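Long-range contact in Serine/threonine-protein kinase/endoribonuclease IRE1 (PDB 2BE1), which senses unfolded proteins in the lumen of the endoplasmic reticulum and, once activated, splices HAC1 precursor mRNA to switch on unfolded protein response genes: residues L9-H23 with R27-F41. Numbering follows the deposited sequence.
Sequences LSDILIAADVEGGLH and RRNGHIIWSIEPENF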
ATOM      1  N   LEU A   9       3.537  29.268  16.323  1.00 46.51           N
ATOM      2  CA  LEU A   9       2.884  28.125  16.828  1.00 43.92           C
ATOM      3  C   LEU A   9       1.481  28.610  17.120  1.00 43.18           C
ATOM      4  O   LEU A   9       1.266  29.522  17.857  1.00 43.37           O
ATOM      5  CB  LEU A   9       3.630  27.601  18.032  1.00 43.26           C
ATOM      6  CG  LEU A   9       3.102  26.496  18.928  1.00 41.04           C
ATOM      7  CD1 LEU A   9       2.659  25.255  18.196  1.00 41.54           C
ATOM      8  CD2 LEU A   9       4.257  26.160  19.769  1.00 39.83           C
ATOM      9  N   SER A  10       0.515  28.028  16.463  1.00 42.60           N
ATOM     10  CA  SER A  10      -0.854  28.364  16.691  1.00 42.44           C
ATOM     11  C   SER A  10      -1.295  27.943  18.079  1.00 42.27           C
ATOM     12  O   SER A  10      -0.646  27.142  18.754  1.00 42.72           O
ATOM     13  CB  SER A  10      -1.691  27.639  15.648  1.00 42.74           C
ATOM     14  OG  SER A  10      -3.072  27.850  15.831  1.00 44.09           O
ATOM     15  N   ASP A  11      -2.420  28.480  18.500  1.00 41.79           N
ATOM     16  CA  ASP A  11      -3.008  28.091  19.755  1.00 41.50           C
ATOM     17  C   ASP A  11      -3.903  26.891  19.628  1.00 39.95           C
ATOM     18  O   ASP A  11      -4.345  26.319  20.612  1.00 39.71           O
ATOM     19  CB  ASP A  11      -3.816  29.247  20.258  1.00 42.94           C
ATOM     20  CG  ASP A  11      -3.006  30.141  21.092  1.00 46.60           C
ATOM     21  OD1 ASP A  11      -3.507  31.235  21.437  1.00 48.12           O
ATOM     22  OD2 ASP A  11      -1.862  29.714  21.396  1.00 50.96           O
ATOM     23  N   ILE A  12      -4.203  26.526  18.400  1.00 37.95           N
ATOM     24  CA  ILE A  12      -4.991  25.358  18.178  1.00 36.17           C
ATOM     25  C   ILE A  12      -4.091  24.155  18.213  1.00 35.25           C
ATOM     26  O   ILE A  12      -2.915  24.229  17.857  1.00 35.53           O
ATOM     27  CB  ILE A  12      -5.665  25.383  16.833  1.00 36.22           C
ATOM     28  CG1 ILE A  12      -6.309  26.744  16.577  1.00 36.48           C
ATOM     29  CG2 ILE A  12      -6.708  24.285  16.767  1.00 36.32           C
ATOM     30  CD1 ILE A  12      -7.172  27.245  17.709  1.00 37.52           C
ATOM     31  N   LEU A  13      -4.658  23.043  18.653  1.00 33.58           N
ATOM     32  CA  LEU A  13      -3.964  21.795  18.755  1.00 31.80           C
ATOM     33  C   LEU A  13      -5.016  20.848  18.296  1.00 30.79           C
ATOM     34  O   LEU A  13      -6.210  21.077  18.520  1.00 31.11           O
ATOM     35  CB  LEU A  13      -3.670  21.488  20.208  1.00 32.02           C
ATOM     36  CG  LEU A  13      -2.456  20.674  20.637  1.00 32.17           C
ATOM     37  CD1 LEU A  13      -2.264  20.872  22.114  1.00 32.50           C
ATOM     38  CD2 LEU A  13      -2.723  19.244  20.429  1.00 35.09           C
ATOM     39  N   ILE A  14      -4.580  19.766  17.674  1.00 28.75           N
ATOM     40  CA  ILE A  14      -5.508  18.838  17.151  1.00 26.55           C
ATOM     41  C   ILE A  14      -5.318  17.442  17.680  1.00 25.90           C
ATOM     42  O   ILE A  14      -4.192  16.861  17.611  1.00 25.52           O
ATOM     43  CB  ILE A  14      -5.477  18.916  15.705  1.00 25.90           C
ATOM     44  CG1 ILE A  14      -6.449  19.986  15.367  1.00 25.98           C
ATOM     45  CG2 ILE A  14      -5.995  17.673  15.088  1.00 26.26           C
ATOM     46  CD1 ILE A  14      -6.384  20.286  13.913  1.00 28.74           C
ATOM     47  N   ALA A  15      -6.447  16.929  18.189  1.00 24.61           N
ATOM     48  CA  ALA A  15      -6.513  15.680  18.857  1.00 23.74           C
ATOM     49  C   ALA A  15      -7.339  14.762  18.077  1.00 23.98           C
ATOM     50  O   ALA A  15      -8.382  15.171  17.537  1.00 23.85           O
ATOM     51  CB  ALA A  15      -7.134  15.863  20.113  1.00 23.53           C
ATOM     52  N   ALA A  16      -6.838  13.520  18.021  1.00 24.28           N
ATOM     53  CA  ALA A  16      -7.559  12.302  17.588  1.00 24.28           C
ATOM     54  C   ALA A  16      -7.880  11.336  18.769  1.00 25.10           C
ATOM     55  O   ALA A  16      -6.963  10.956  19.529  1.00 25.78           O
ATOM     56  CB  ALA A  16      -6.721  11.615  16.666  1.00 23.03           C
ATOM     57  N   ASP A  17      -9.156  10.956  18.935  1.00 25.12           N
ATOM     58  CA  ASP A  17      -9.561   9.935  19.945  1.00 24.50           C
ATOM     59  C   ASP A  17      -9.591   8.514  19.330  1.00 24.37           C
ATOM     60  O   ASP A  17      -9.750   8.357  18.115  1.00 23.98           O
ATOM     61  CB  ASP A  17     -10.920  10.297  20.578  1.00 24.25           C
ATOM     62  CG  ASP A  17     -12.107  10.227  19.569  1.00 24.36           C
ATOM     63  OD1 ASP A  17     -13.082  11.035  19.591  1.00 23.05           O
ATOM     64  OD2 ASP A  17     -12.072   9.316  18.731  1.00 27.58           O
ATOM     65  N   VAL A  18      -9.474   7.488  20.170  1.00 24.24           N
ATOM     66  CA  VAL A  18      -9.405   6.094  19.700  1.00 24.07           C
ATOM     67  C   VAL A  18     -10.717   5.586  19.093  1.00 24.92           C
ATOM     68  O   VAL A  18     -10.736   4.500  18.482  1.00 25.42           O
ATOM     69  CB  VAL A  18      -8.886   5.113  20.804  1.00 23.54           C
ATOM     70  CG1 VAL A  18      -9.962   4.777  21.766  1.00 25.22           C
ATOM     71  CG2 VAL A  18      -8.416   3.859  20.223  1.00 21.34           C
ATOM     72  N   GLU A  19     -11.814   6.339  19.239  1.00 25.85           N
ATOM     73  CA  GLU A  19     -13.013   6.065  18.422  1.00 27.28           C
ATOM     74  C   GLU A  19     -12.974   6.659  17.007  1.00 28.21           C
ATOM     75  O   GLU A  19     -13.833   6.375  16.181  1.00 28.93           O
ATOM     76  CB  GLU A  19     -14.241   6.476  19.154  1.00 26.63           C
ATOM     77  CG  GLU A  19     -14.232   5.763  20.418  1.00 29.08           C
ATOM     78  CD  GLU A  19     -14.894   4.409  20.336  1.00 31.48           C
ATOM     79  OE1 GLU A  19     -15.870   4.332  19.565  1.00 32.74           O
ATOM     80  OE2 GLU A  19     -14.484   3.453  21.061  1.00 31.58           O
ATOM     81  N   GLY A  20     -11.957   7.460  16.719  1.00 28.97           N
ATOM     82  CA  GLY A  20     -11.789   7.959  15.371  1.00 30.41           C
ATOM     83  C   GLY A  20     -12.398   9.333  15.132  1.00 30.99           C
ATOM     84  O   GLY A  20     -12.569   9.759  13.991  1.00 32.31           O
ATOM     85  N   GLY A  21     -12.735  10.027  16.192  1.00 30.43           N
ATOM     86  CA  GLY A  21     -13.065  11.414  16.052  1.00 30.15           C
ATOM     87  C   GLY A  21     -11.877  12.370  16.146  1.00 30.09           C
ATOM     88  O   GLY A  21     -10.736  12.041  16.561  1.00 29.97           O
ATOM     89  N   LEU A  22     -12.186  13.601  15.784  1.00 29.70           N
ATOM     90  CA  LEU A  22     -11.198  14.614  15.690  1.00 29.16           C
ATOM     91  C   LEU A  22     -11.698  15.791  16.473  1.00 28.90           C
ATOM     92  O   LEU A  22     -12.872  16.150  16.425  1.00 29.12           O
ATOM     93  CB  LEU A  22     -11.056  14.997  14.233  1.00 29.38           C
ATOM     94  CG  LEU A  22      -9.681  15.494  13.810  1.00 30.66           C
ATOM     95  CD1 LEU A  22      -8.583  14.634  14.384  1.00 29.54           C
ATOM     96  CD2 LEU A  22      -9.605  15.468  12.305  1.00 32.70           C
ATOM     97  N   HIS A  23     -10.804  16.393  17.228  1.00 28.51           N
ATOM     98  CA  HIS A  23     -11.168  17.616  17.881  1.00 28.41           C
ATOM     99  C   HIS A  23     -10.039  18.642  17.767  1.00 28.47           C
ATOM    100  O   HIS A  23      -8.862  18.285  17.540  1.00 28.46           O
ATOM    101  CB  HIS A  23     -11.516  17.333  19.315  1.00 28.50           C
ATOM    102  CG  HIS A  23     -12.080  15.968  19.531  1.00 29.81           C
ATOM    103  ND1 HIS A  23     -13.223  15.743  20.258  1.00 31.77           N
ATOM    104  CD2 HIS A  23     -11.642  14.752  19.133  1.00 31.79           C
ATOM    105  CE1 HIS A  23     -13.470  14.445  20.282  1.00 32.94           C
ATOM    106  NE2 HIS A  23     -12.532  13.821  19.595  1.00 31.22           N
ATOM    107  N   ARG A  27      -4.805  24.903  23.031  1.00 30.47           N
ATOM    108  CA  ARG A  27      -3.517  24.825  23.702  1.00 31.05           C
ATOM    109  C   ARG A  27      -3.352  25.594  25.020  1.00 31.71           C
ATOM    110  O   ARG A  27      -2.442  25.320  25.804  1.00 31.68           O
ATOM    111  CB  ARG A  27      -2.462  25.345  22.728  1.00 31.22           C
ATOM    112  CG  ARG A  27      -1.119  24.737  22.932  1.00 30.77           C
ATOM    113  CD  ARG A  27      -0.080  25.324  22.052  1.00 28.63           C
ATOM    114  NE  ARG A  27       1.195  24.656  22.275  1.00 27.64           N
ATOM    115  CZ  ARG A  27       1.624  23.634  21.519  1.00 29.99           C
ATOM    116  NH1 ARG A  27       0.851  23.182  20.514  1.00 29.64           N
ATOM    117  NH2 ARG A  27       2.832  23.046  21.731  1.00 31.58           N
ATOM    118  N   ARG A  28      -4.200  26.564  25.286  1.00 32.87           N
ATOM    119  CA  ARG A  28      -3.909  27.369  26.449  1.00 34.44           C
ATOM    120  C   ARG A  28      -4.555  26.918  27.706  1.00 34.34           C
ATOM    121  O   ARG A  28      -4.132  27.304  28.779  1.00 34.21           O
ATOM    122  CB  ARG A  28      -4.162  28.833  26.222  1.00 35.27           C
ATOM    123  CG  ARG A  28      -2.892  29.553  25.715  1.00 38.79           C
ATOM    124  CD  ARG A  28      -3.310  30.737  24.863  1.00 44.04           C
ATOM    125  NE  ARG A  28      -4.594  30.436  24.228  1.00 46.59           N
ATOM    126  CZ  ARG A  28      -5.478  31.332  23.801  1.00 48.66           C
ATOM    127  NH1 ARG A  28      -6.606  30.879  23.270  1.00 50.52           N
ATOM    128  NH2 ARG A  28      -5.255  32.650  23.899  1.00 49.14           N
ATOM    129  N   ASN A  29      -5.559  26.072  27.572  1.00 34.30           N
ATOM    130  CA  ASN A  29      -6.307  25.647  28.713  1.00 33.70           C
ATOM    131  C   ASN A  29      -6.846  24.239  28.557  1.00 34.21           C
ATOM    132  O   ASN A  29      -7.349  23.663  29.514  1.00 34.76           O
ATOM    133  CB  ASN A  29      -7.452  26.600  28.859  1.00 33.02           C
ATOM    134  CG  ASN A  29      -8.147  26.824  27.577  1.00 32.73           C
ATOM    135  OD1 ASN A  29      -8.117  25.993  26.683  1.00 34.26           O
ATOM    136  ND2 ASN A  29      -8.800  27.942  27.471  1.00 32.09           N
ATOM    137  N   GLY A  30      -6.768  23.683  27.348  1.00 34.31           N
ATOM    138  CA  GLY A  30      -7.363  22.358  27.062  1.00 33.72           C
ATOM    139  C   GLY A  30      -8.871  22.388  26.833  1.00 33.57           C
ATOM    140  O   GLY A  30      -9.545  21.372  26.981  1.00 33.24           O
ATOM    141  N   HIS A  31      -9.382  23.568  26.494  1.00 33.15           N
ATOM    142  CA  HIS A  31     -10.739  23.766  26.069  1.00 33.17           C
ATOM    143  C   HIS A  31     -11.003  23.067  24.736  1.00 32.90           C
ATOM    144  O   HIS A  31     -10.197  23.153  23.798  1.00 32.35           O
ATOM    145  CB  HIS A  31     -10.965  25.264  25.907  1.00 33.71           C
ATOM    146  CG  HIS A  31     -11.410  25.939  27.159  1.00 36.13           C
ATOM    147  ND1 HIS A  31     -10.937  25.586  28.409  1.00 39.96           N
ATOM    148  CD2 HIS A  31     -12.298  26.943  27.367  1.00 38.78           C
ATOM    149  CE1 HIS A  31     -11.518  26.333  29.338  1.00 39.03           C
ATOM    150  NE2 HIS A  31     -12.356  27.155  28.733  1.00 39.63           N
ATOM    151  N   ILE A  32     -12.156  22.412  24.650  1.00 32.75           N
ATOM    152  CA  ILE A  32     -12.536  21.686  23.449  1.00 32.87           C
ATOM    153  C   ILE A  32     -13.234  22.617  22.441  1.00 33.35           C
ATOM    154  O   ILE A  32     -14.448  22.722  22.398  1.00 33.50           O
ATOM    155  CB  ILE A  32     -13.322  20.383  23.806  1.00 32.25           C
ATOM    156  CG1 ILE A  32     -12.365  19.411  24.463  1.00 31.69           C
ATOM    157  CG2 ILE A  32     -13.909  19.721  22.594  1.00 32.03           C
ATOM    158  CD1 ILE A  32     -12.980  18.220  25.031  1.00 32.79           C
ATOM    159  N   ILE A  33     -12.459  23.305  21.627  1.00 33.86           N
ATOM    160  CA  ILE A  33     -13.045  24.203  20.619  1.00 34.77           C
ATOM    161  C   ILE A  33     -14.105  23.577  19.639  1.00 35.40           C
ATOM    162  O   ILE A  33     -15.030  24.266  19.206  1.00 35.18           O
ATOM    163  CB  ILE A  33     -11.927  24.890  19.783  1.00 34.80           C
ATOM    164  CG1 ILE A  33     -10.723  25.272  20.667  1.00 35.18           C
ATOM    165  CG2 ILE A  33     -12.462  26.086  19.000  1.00 33.79           C
ATOM    166  CD1 ILE A  33      -9.587  25.940  19.889  1.00 35.34           C
ATOM    167  N   TRP A  34     -13.963  22.308  19.255  1.00 36.06           N
ATOM    168  CA  TRP A  34     -14.983  21.643  18.417  1.00 36.57           C
ATOM    169  C   TRP A  34     -14.590  20.202  18.245  1.00 37.27           C
ATOM    170  O   TRP A  34     -13.383  19.912  18.167  1.00 37.92           O
ATOM    171  CB  TRP A  34     -15.123  22.290  17.027  1.00 36.20           C
ATOM    172  CG  TRP A  34     -13.845  22.403  16.141  1.00 36.47           C
ATOM    173  CD1 TRP A  34     -13.203  23.549  15.770  1.00 36.65           C
ATOM    174  CD2 TRP A  34     -13.131  21.344  15.498  1.00 36.05           C
ATOM    175  NE1 TRP A  34     -12.126  23.271  14.942  1.00 35.18           N
ATOM    176  CE2 TRP A  34     -12.061  21.923  14.773  1.00 35.48           C
ATOM    177  CE3 TRP A  34     -13.280  19.960  15.476  1.00 34.83           C
ATOM    178  CZ2 TRP A  34     -11.152  21.174  14.076  1.00 34.71           C
ATOM    179  CZ3 TRP A  34     -12.395  19.228  14.776  1.00 35.22           C
ATOM    180  CH2 TRP A  34     -11.334  19.828  14.078  1.00 35.67           C
ATOM    181  N   SER A  35     -15.578  19.304  18.187  1.00 37.37           N
ATOM    182  CA  SER A  35     -15.316  17.887  17.887  1.00 37.77           C
ATOM    183  C   SER A  35     -16.113  17.483  16.665  1.00 38.30           C
ATOM    184  O   SER A  35     -17.168  18.052  16.390  1.00 38.67           O
ATOM    185  CB  SER A  35     -15.751  16.976  19.022  1.00 37.55           C
ATOM    186  OG  SER A  35     -15.237  17.402  20.248  1.00 38.71           O
ATOM    187  N   ILE A  36     -15.618  16.482  15.947  1.00 38.78           N
ATOM    188  CA  ILE A  36     -16.296  15.910  14.807  1.00 38.75           C
ATOM    189  C   ILE A  36     -16.525  14.481  15.172  1.00 40.06           C
ATOM    190  O   ILE A  36     -15.614  13.842  15.687  1.00 39.51           O
ATOM    191  CB  ILE A  36     -15.364  15.910  13.635  1.00 38.14           C
ATOM    192  CG1 ILE A  36     -14.967  17.330  13.325  1.00 36.80           C
ATOM    193  CG2 ILE A  36     -15.997  15.270  12.423  1.00 37.32           C
ATOM    194  CD1 ILE A  36     -13.769  17.386  12.481  1.00 35.91           C
ATOM    195  N   GLU A  37     -17.725  13.978  14.893  1.00 42.29           N
ATOM    196  CA  GLU A  37     -18.054  12.578  15.169  1.00 45.06           C
ATOM    197  C   GLU A  37     -17.414  11.532  14.217  1.00 45.75           C
ATOM    198  O   GLU A  37     -17.111  11.839  13.054  1.00 46.53           O
ATOM    199  CB  GLU A  37     -19.547  12.417  15.245  1.00 45.32           C
ATOM    200  CG  GLU A  37     -20.017  12.676  16.629  1.00 51.43           C
ATOM    201  CD  GLU A  37     -21.533  12.744  16.701  1.00 59.99           C
ATOM    202  OE1 GLU A  37     -22.161  13.144  15.671  1.00 62.77           O
ATOM    203  OE2 GLU A  37     -22.086  12.406  17.792  1.00 62.17           O
ATOM    204  N   PRO A  38     -17.194  10.293  14.703  1.00 46.21           N
ATOM    205  CA  PRO A  38     -16.428   9.383  13.875  1.00 46.81           C
ATOM    206  C   PRO A  38     -17.203   8.714  12.708  1.00 47.92           C
ATOM    207  O   PRO A  38     -16.568   8.060  11.847  1.00 48.08           O
ATOM    208  CB  PRO A  38     -15.897   8.378  14.891  1.00 46.56           C
ATOM    209  CG  PRO A  38     -16.880   8.354  15.957  1.00 46.24           C
ATOM    210  CD  PRO A  38     -17.583   9.679  15.982  1.00 46.21           C
ATOM    211  N   GLU A  39     -18.540   8.893  12.674  1.00 48.91           N
ATOM    212  CA  GLU A  39     -19.411   8.532  11.519  1.00 50.01           C
ATOM    213  C   GLU A  39     -18.836   9.160  10.313  1.00 49.67           C
ATOM    214  O   GLU A  39     -18.880   8.588   9.247  1.00 49.89           O
ATOM    215  CB  GLU A  39     -20.834   9.099  11.652  1.00 50.54           C
ATOM    216  CG  GLU A  39     -21.667   8.461  12.754  1.00 54.96           C
ATOM    217  CD  GLU A  39     -20.890   8.339  14.069  1.00 59.61           C
ATOM    218  OE1 GLU A  39     -20.714   9.387  14.746  1.00 61.84           O
ATOM    219  OE2 GLU A  39     -20.444   7.208  14.399  1.00 60.17           O
ATOM    220  N   ASN A  40     -18.308  10.364  10.496  1.00 49.77           N
ATOM    221  CA  ASN A  40     -17.662  11.094   9.424  1.00 50.03           C
ATOM    222  C   ASN A  40     -16.398  10.477   8.880  1.00 49.81           C
ATOM    223  O   ASN A  40     -16.065  10.693   7.725  1.00 50.15           O
ATOM    224  CB  ASN A  40     -17.425  12.524   9.827  1.00 50.06           C
ATOM    225  CG  ASN A  40     -18.714  13.268   9.987  1.00 52.15           C
ATOM    226  OD1 ASN A  40     -18.858  14.076  10.885  1.00 55.42           O
ATOM    227  ND2 ASN A  40     -19.681  12.974   9.130  1.00 54.13           N
ATOM    228  N   PHE A  41     -15.711   9.675   9.682  1.00 49.31           N
ATOM    229  CA  PHE A  41     -14.492   9.048   9.216  1.00 48.18           C
ATOM    230  C   PHE A  41     -14.639   7.545   9.314  1.00 47.71           C
ATOM    231  O   PHE A  41     -15.587   6.982   8.814  1.00 47.29           O
ATOM    232  CB  PHE A  41     -13.291   9.601  10.011  1.00 48.20           C
ATOM    233  CG  PHE A  41     -13.267  11.110  10.097  1.00 47.42           C
ATOM    234  CD1 PHE A  41     -13.200  11.750  11.299  1.00 47.87           C
ATOM    235  CD2 PHE A  41     -13.357  11.890   8.965  1.00 46.52           C
ATOM    236  CE1 PHE A  41     -13.196  13.170  11.366  1.00 47.35           C
ATOM    237  CE2 PHE A  41     -13.354  13.282   9.036  1.00 46.52           C
ATOM    238  CZ  PHE A  41     -13.275  13.921  10.236  1.00 46.62           C
TER
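His23 and Ser35 face each other as a non-hydrogen-bonded antiparallel pair, and their side chains add a bond of their own. Ser35 OG sits at the edge of the imidazole, close to its plane, 2.6 Å from His23 ND1. Through its other nitrogen, NE2, the ring donates to Asp17 OD1 at 2.8 Å; the oxygen lies in the ring plane, while the N-H comes from above the carboxylate plane. Held at both nitrogens, the imidazole has little freedom to rotate. Gly21 N, just past the type I turn from Asp17 to Gly20, donates to Asp17 OD2, so the carboxylate bridges the exit of the turn and the His23 ring.

One residue along, Ile36 N donates to Leu22 O at 2.8 Å, while the return bond is weak. The side chains of this pair lie on the other face of the sheet, where Leu22 CB meets both Ile36 CD1 and Phe41 CE1. Trp34, its CG set between the backbone N and the carbonyl carbon (chi1 56°), brings one indole face over the His23 backbone. Pro38 CB packs on Glu19 O, and Gly20 O lies at the edge of the Phe41 ring.

At the opposite end, Arg27 N bonds to Asp11 O, and the extended Arg27 side chain crosses Leu9 at about a right angle, Leu9 CD1 resting 3.6 Å from Arg27 NH1 over one guanidinium face. Asp212 and Asp250 pair with that buried charge. Asp11 OD1 sits over the centre of the Arg28 guanidinium, a purely electrostatic salt bridge.

The segments belong to an antiparallel beta meander, strands 8-17, 22-26 and 31-36, with a classic bulge at Ile33 and Trp34 opposite Ala24; strand 31-36 is the outermost strand, within this chain, of a five-stranded sheet of the lumenal domain.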